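Local coordinates for protein xyloglucan-specific endo-beta-1,4-glucanase (Uncultured bacterium, PDB 4W87) that probably hydrolyses internal beta-1,4-glucosidic bonds in the glucan backbone of xyloglucan, at residues Leu193-Tyr198 and Ile218-His223; Leu222-Pro227 and Thr270-Gln275. The protein carries 1 engineered substitution. All coordinates share one frame; numbering follows the deposited sequence.

How the contacts relate
Strand 218-223 is common to both contacts: it lies beside strand 193-196 in contact 1 and beside strand 267-272 in contact 2, so the pair covers three neighbouring strands of one closed eight-stranded barrel. Leu222 and His223 belong to both, and the two centres are about 14 Å apart. The contacts also touch directly, with Ala221 CB 3.7 Å from Thr270 CG2. Contact 1 lies mostly deeper in the barrel, whereas contact 2 is at the sugar-binding end: the Tyr225 side chain comes within about 4 Å of a bound glucose, that of Thr197 only within about 9 Å. Xylose O5 lies 3.1 Å from His223 O, at one of the two residues they share.

Contact 1: residues Leu193-Tyr198 and Ile218-His223; sequences LIICTY and IAVALH. With XYS (alpha-D-xylopyranose), chain C.
Ala219 O is gripped by two neighbouring groups of the other strand: the Ile195 N-H bonds to it at 2.9 Å, and Ile194 CA adds a C-H...O contact at 3.2 Å. This is parallel pairing between the fifth and sixth strands of a (beta/alpha)8, or TIM, barrel, the fold of family 5 glycoside hydrolases, and the chain returns between them through helix 204-208 in a beta-alpha-beta unit. The ladder continues on both sides of that bond. Ala219 N reaches Leu193 O, and Ala221 N reaches Ile195 O at 2.8 Å.

Toward the barrel interior, Ile194 sets its CG1 next to the backbone N (chi1 -52°), which leaves CG2 opposite that N and turned along the sheet to Ala221 CB. Ile194 CG2 and Ala221 CB are 3.3 Å apart, closer than ordinary van der Waals contact; both side chains also touch Glu145 of strand 142-145. On the outer face, Leu193 packs against Phe177 and Val181 of helix 164-182. Two residues further on, on the same face, Ile195 turns CG1 into the slot between its own N and carbonyl carbon, where it meets Ala219 O at 3.6 Å and, more loosely, Val220 CG2. Past the last of these bonds, Thr197 gives its hydroxyl to a hydrogen bond with Asn201 O, and Leu222 CD2 comes up against the same side chain, 3.7 Å from Thr197 OG1 and 4.0 Å from Thr197 CG2.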
loop_
_atom_site.group_PDB
_atom_site.type_symbol
_atom_site.label_atom_id
_atom_site.label_comp_id
_atom_site.label_asym_id
_atom_site.label_seq_id
_atom_site.Cartn_x
_atom_site.Cartn_y
_atom_site.Cartn_z
ATOM N N LEU A 193 -3.061 -3.129 12.139
ATOM C CA LEU A 193 -1.754 -3.396 11.552
ATOM C C LEU A 193 -2.003 -4.283 10.333
ATOM O O LEU A 193 -2.683 -5.295 10.469
ATOM C CB LEU A 193 -0.853 -4.109 12.555
ATOM C CG LEU A 193 -0.700 -3.328 13.863
ATOM C CD1 LEU A 193 0.289 -4.062 14.715
ATOM C CD2 LEU A 193 -0.197 -1.896 13.678
ATOM N N ILE A 194 -1.435 -3.897 9.191
ATOM C CA ILE A 194 -1.723 -4.478 7.896
ATOM C C ILE A 194 -0.546 -5.262 7.456
ATOM O O ILE A 194 0.510 -4.699 7.169
ATOM C CB ILE A 194 -2.048 -3.379 6.859
ATOM C CG1 ILE A 194 -3.161 -2.469 7.449
ATOM C CG2 ILE A 194 -2.501 -4.037 5.535
ATOM C CD1 ILE A 194 -3.649 -1.292 6.601
ATOM N N ILE A 195 -0.685 -6.592 7.503
ATOM C CA ILE A 195 0.358 -7.497 7.058
ATOM C C ILE A 195 0.203 -7.764 5.534
ATOM O O ILE A 195 -0.733 -7.276 4.904
ATOM C CB ILE A 195 0.391 -8.856 7.843
ATOM C CG1 ILE A 195 -0.917 -9.611 7.770
ATOM C CG2 ILE A 195 0.777 -8.646 9.306
ATOM C CD1 ILE A 195 -0.769 -11.051 8.236
ATOM N N CYS A 196 1.131 -8.499 4.957
ATOM C CA CYS A 196 1.042 -8.771 3.541
ATOM C C CYS A 196 1.540 -10.147 3.171
ATOM O O CYS A 196 2.217 -10.770 3.955
ATOM C CB CYS A 196 1.851 -7.731 2.780
ATOM S SG CYS A 196 3.604 -7.849 3.086
ATOM N N THR A 197 1.234 -10.588 1.956
ATOM C CA THR A 197 1.793 -11.810 1.393
ATOM C C THR A 197 3.100 -11.473 0.753
ATOM O O THR A 197 3.455 -10.298 0.612
ATOM C CB THR A 197 0.904 -12.359 0.305
ATOM O OG1 THR A 197 0.585 -11.321 -0.642
ATOM C CG2 THR A 197 -0.385 -12.901 0.897
ATOM N N TYR A 198 3.823 -12.504 0.332
ATOM C CA TYR A 198 5.018 -12.309 -0.437
ATOM C C TYR A 198 4.672 -11.435 -1.677
ATOM O O TYR A 198 3.626 -11.574 -2.324
ATOM C CB TYR A 198 5.652 -13.663 -0.770
ATOM C CG TYR A 198 6.930 -13.561 -1.512
ATOM C CD1 TYR A 198 6.944 -13.171 -2.856
ATOM C CD2 TYR A 198 8.140 -13.775 -0.886
ATOM C CE1 TYR A 198 8.125 -13.070 -3.550
ATOM C CE2 TYR A 198 9.325 -13.658 -1.568
ATOM C CZ TYR A 198 9.315 -13.305 -2.897
ATOM O OH TYR A 198 10.532 -13.160 -3.585
ATOM N N ILE A 218 -5.746 -6.954 13.028
ATOM C CA ILE A 218 -4.952 -6.913 11.825
ATOM C C ILE A 218 -5.830 -6.885 10.565
ATOM O O ILE A 218 -7.053 -7.127 10.623
ATOM C CB ILE A 218 -3.872 -8.002 11.771
ATOM C CG1 ILE A 218 -4.432 -9.421 11.888
ATOM C CG2 ILE A 218 -2.884 -7.848 12.922
ATOM C CD1 ILE A 218 -5.004 -9.911 10.585
ATOM N N ALA A 219 -5.209 -6.518 9.439
ATOM C CA ALA A 219 -5.804 -6.791 8.152
ATOM C C ALA A 219 -4.728 -7.298 7.208
ATOM O O ALA A 219 -3.503 -7.131 7.459
ATOM C CB ALA A 219 -6.479 -5.541 7.598
ATOM N N VAL A 220 -5.181 -7.971 6.151
ATOM C CA VAL A 220 -4.247 -8.495 5.156
ATOM C C VAL A 220 -4.278 -7.646 3.900
ATOM O O VAL A 220 -5.346 -7.433 3.288
ATOM C CB VAL A 220 -4.585 -9.913 4.756
ATOM C CG1 VAL A 220 -3.646 -10.407 3.654
ATOM C CG2 VAL A 220 -4.464 -10.824 5.959
ATOM N N ALA A 221 -3.107 -7.222 3.479
ATOM C CA ALA A 221 -3.033 -6.376 2.310
ATOM C C ALA A 221 -2.586 -7.161 1.093
ATOM O O ALA A 221 -1.783 -8.080 1.163
ATOM C CB ALA A 221 -2.120 -5.214 2.512
ATOM N N LEU A 222 -3.159 -6.765 -0.006
ATOM C CA LEU A 222 -2.814 -7.265 -1.328
ATOM C C LEU A 222 -2.746 -6.127 -2.332
ATOM O O LEU A 222 -3.446 -5.116 -2.155
ATOM C CB LEU A 222 -3.946 -8.178 -1.738
ATOM C CG LEU A 222 -4.098 -9.426 -0.826
ATOM C CD1 LEU A 222 -5.359 -10.101 -1.248
ATOM C CD2 LEU A 222 -2.941 -10.391 -0.881
ATOM N N HIS A 223 -1.940 -6.313 -3.376
ATOM C CA HIS A 223 -1.953 -5.478 -4.589
ATOM C C HIS A 223 -2.415 -6.237 -5.825
ATOM O O HIS A 223 -1.866 -7.278 -6.188
ATOM C CB HIS A 223 -0.564 -4.962 -4.906
ATOM C CG HIS A 223 -0.007 -4.087 -3.838
ATOM N ND1 HIS A 223 1.318 -3.680 -3.816
ATOM C CD2 HIS A 223 -0.593 -3.554 -2.739
ATOM C CE1 HIS A 223 1.522 -2.936 -2.741
ATOM N NE2 HIS A 223 0.376 -2.841 -2.072
HETATM C C1 XYS C . 1.999 -7.073 -7.291
HETATM C C2 XYS C . 2.311 -8.585 -7.065
HETATM C C3 XYS C . 2.155 -9.326 -8.389
HETATM C C4 XYS C . 0.765 -9.101 -9.018
HETATM C C5 XYS C . 0.408 -7.627 -9.129
HETATM O O2 XYS C . 3.621 -9.003 -6.557
HETATM O O3 XYS C . 2.494 -10.690 -8.111
HETATM O O4 XYS C . 0.707 -9.570 -10.355
HETATM O O5 XYS C . 0.690 -6.977 -7.884
#

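Contact 2: residues Leu222-Pro227 and Thr270-Gln275; sequences LHTYTP and TETGAQ. With XYS (alpha-D-xylopyranose), chain C.
His223 and Glu271 share the same first torsion, CG next to the backbone N and opposite the carbonyl carbon (chi1 -62° in each), and Glu271 then runs on extended beneath the imidazole. Glu271 CB lies over the His223 ring face, 3.7 Å from its centroid, and the Glu271 carboxylate stacks near the rim, the planes 18° apart. In the plane of that ring, His223 NE2 donates to Thr270 OG1 at 2.9 Å, while ND1 bonds to Glu149; the imidazole is thus held at both nitrogens, and Thr270 OG1 is also hydrogen-bonded to Glu145. Tyr225 comes to Glu271 differently, its ring nearly perpendicular to the carboxylate: Tyr225 OH donates to Glu271 OE1 at 2.7 Å, on the anti side and tilted out of the carboxylate plane. OE2 pairs with Arg59 in a salt bridge.

These residues sit where the sixth and seventh strands of the TIM barrel end at the sugar site. Glu271 is probably the nucleophile and Glu149 the acid/base, as in other retaining family 5 enzymes. Thr272 CA lies squarely over the Tyr225 ring, 3.9 Å from its centroid. A leucine in place of Tyr225 has no hydroxyl for Glu271 OE1 and no ring under Thr272 CA, and is likely to leave the carboxylate less firmly fixed in rotation. Backbone pairing is sparse: Thr270 N bonds weakly to Leu222 O, and Thr224 N reaches Glu271 O at 3.3 Å.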
loop_
_atom_site.group_PDB
_atom_site.type_symbol
_atom_site.label_atom_id
_atom_site.label_comp_id
_atom_site.label_asym_id
_atom_site.label_seq_id
_atom_site.Cartn_x
_atom_site.Cartn_y
_atom_site.Cartn_z
ATOM N N LEU A 222 -3.159 -6.765 -0.006
ATOM C CA LEU A 222 -2.814 -7.265 -1.328
ATOM C C LEU A 222 -2.746 -6.127 -2.332
ATOM O O LEU A 222 -3.446 -5.116 -2.155
ATOM C CB LEU A 222 -3.946 -8.178 -1.738
ATOM C CG LEU A 222 -4.098 -9.426 -0.826
ATOM C CD1 LEU A 222 -5.359 -10.101 -1.248
ATOM C CD2 LEU A 222 -2.941 -10.391 -0.881
ATOM N N HIS A 223 -1.940 -6.313 -3.376
ATOM C CA HIS A 223 -1.953 -5.478 -4.589
ATOM C C HIS A 223 -2.415 -6.237 -5.825
ATOM O O HIS A 223 -1.866 -7.278 -6.188
ATOM C CB HIS A 223 -0.564 -4.962 -4.906
ATOM C CG HIS A 223 -0.007 -4.087 -3.838
ATOM N ND1 HIS A 223 1.318 -3.680 -3.816
ATOM C CD2 HIS A 223 -0.593 -3.554 -2.739
ATOM C CE1 HIS A 223 1.522 -2.936 -2.741
ATOM N NE2 HIS A 223 0.376 -2.841 -2.072
ATOM N N THR A 224 -3.370 -5.666 -6.527
ATOM C CA THR A 224 -3.975 -6.339 -7.630
ATOM C C THR A 224 -4.177 -5.336 -8.712
ATOM O O THR A 224 -5.071 -4.462 -8.642
ATOM C CB THR A 224 -5.345 -6.794 -7.195
ATOM O OG1 THR A 224 -5.911 -5.700 -6.485
ATOM C CG2 THR A 224 -5.236 -7.976 -6.261
ATOM N N TYR A 225 -3.360 -5.418 -9.721
ATOM C CA TYR A 225 -3.531 -4.445 -10.766
ATOM C C TYR A 225 -4.077 -5.287 -11.927
ATOM O O TYR A 225 -3.418 -5.500 -12.937
ATOM C CB TYR A 225 -2.194 -3.822 -11.079
ATOM C CG TYR A 225 -1.642 -2.795 -10.116
ATOM C CD1 TYR A 225 -0.910 -3.158 -8.969
ATOM C CD2 TYR A 225 -1.719 -1.441 -10.428
ATOM C CE1 TYR A 225 -0.310 -2.180 -8.164
ATOM C CE2 TYR A 225 -1.107 -0.491 -9.640
ATOM C CZ TYR A 225 -0.407 -0.866 -8.507
ATOM O OH TYR A 225 0.152 0.156 -7.734
ATOM N N THR A 226 -5.278 -5.805 -11.724
ATOM C CA THR A 226 -5.760 -6.953 -12.448
ATOM C C THR A 226 -6.778 -6.562 -13.483
ATOM O O THR A 226 -7.755 -5.882 -13.169
ATOM C CB THR A 226 -6.402 -7.916 -11.462
ATOM O OG1 THR A 226 -5.463 -8.162 -10.419
ATOM C CG2 THR A 226 -6.820 -9.246 -12.165
ATOM N N PRO A 227 -6.561 -6.965 -14.737
ATOM C CA PRO A 227 -5.431 -7.757 -15.234
ATOM C C PRO A 227 -4.217 -6.948 -15.540
ATOM O O PRO A 227 -4.306 -5.813 -15.995
ATOM C CB PRO A 227 -5.964 -8.394 -16.525
ATOM C CG PRO A 227 -7.224 -7.661 -16.872
ATOM C CD PRO A 227 -7.602 -6.736 -15.766
ATOM N N THR A 270 -4.139 -2.427 -0.979
ATOM C CA THR A 270 -3.474 -1.187 -0.679
ATOM C C THR A 270 -2.831 -0.525 -1.889
ATOM O O THR A 270 -2.288 0.608 -1.788
ATOM C CB THR A 270 -2.463 -1.338 0.466
ATOM O OG1 THR A 270 -1.500 -2.309 0.138
ATOM C CG2 THR A 270 -3.178 -1.741 1.746
ATOM N N GLU A 271 -2.889 -1.213 -3.027
ATOM C CA GLU A 271 -2.628 -0.589 -4.325
ATOM C C GLU A 271 -3.408 -1.279 -5.445
ATOM O O GLU A 271 -3.434 -2.519 -5.567
ATOM C CB GLU A 271 -1.148 -0.631 -4.724
ATOM C CG GLU A 271 -0.163 0.093 -3.838
ATOM C CD GLU A 271 1.266 -0.072 -4.320
ATOM O OE1 GLU A 271 1.464 -0.475 -5.488
ATOM O OE2 GLU A 271 2.212 0.229 -3.557
ATOM N N THR A 272 -3.921 -0.446 -6.326
ATOM C CA THR A 272 -4.405 -0.913 -7.631
ATOM C C THR A 272 -4.483 0.348 -8.510
ATOM O O THR A 272 -4.170 1.456 -8.056
ATOM C CB THR A 272 -5.751 -1.720 -7.566
ATOM O OG1 THR A 272 -6.117 -2.196 -8.871
ATOM C CG2 THR A 272 -6.919 -0.872 -7.053
ATOM N N GLY A 273 -4.810 0.163 -9.783
ATOM C CA GLY A 273 -4.871 1.280 -10.742
ATOM C C GLY A 273 -4.690 0.836 -12.187
ATOM O O GLY A 273 -4.420 -0.325 -12.461
ATOM N N ALA A 274 -4.917 1.746 -13.114
ATOM C CA ALA A 274 -4.726 1.419 -14.535
ATOM C C ALA A 274 -3.986 2.552 -15.190
ATOM O O ALA A 274 -4.390 3.717 -15.092
ATOM C CB ALA A 274 -6.045 1.166 -15.208
ATOM N N GLN A 275 -2.854 2.210 -15.795
ATOM C CA GLN A 275 -2.107 3.228 -16.493
ATOM C C GLN A 275 -2.949 3.857 -17.588
ATOM O O GLN A 275 -3.702 3.146 -18.320
ATOM C CB GLN A 275 -0.850 2.642 -17.097
ATOM C CG GLN A 275 0.131 2.117 -16.073
ATOM C CD GLN A 275 1.422 1.675 -16.713
ATOM O OE1 GLN A 275 1.827 2.179 -17.769
ATOM N NE2 GLN A 275 2.099 0.762 -16.056
HETATM C C1 XYS C . 1.999 -7.073 -7.291
HETATM C C2 XYS C . 2.311 -8.585 -7.065
HETATM C C3 XYS C . 2.155 -9.326 -8.389
HETATM C C4 XYS C . 0.765 -9.101 -9.018
HETATM C C5 XYS C . 0.408 -7.627 -9.129
HETATM O O2 XYS C . 3.621 -9.003 -6.557
HETATM O O3 XYS C . 2.494 -10.690 -8.111
HETATM O O4 XYS C . 0.707 -9.570 -10.355
HETATM O O5 XYS C . 0.690 -6.977 -7.884
#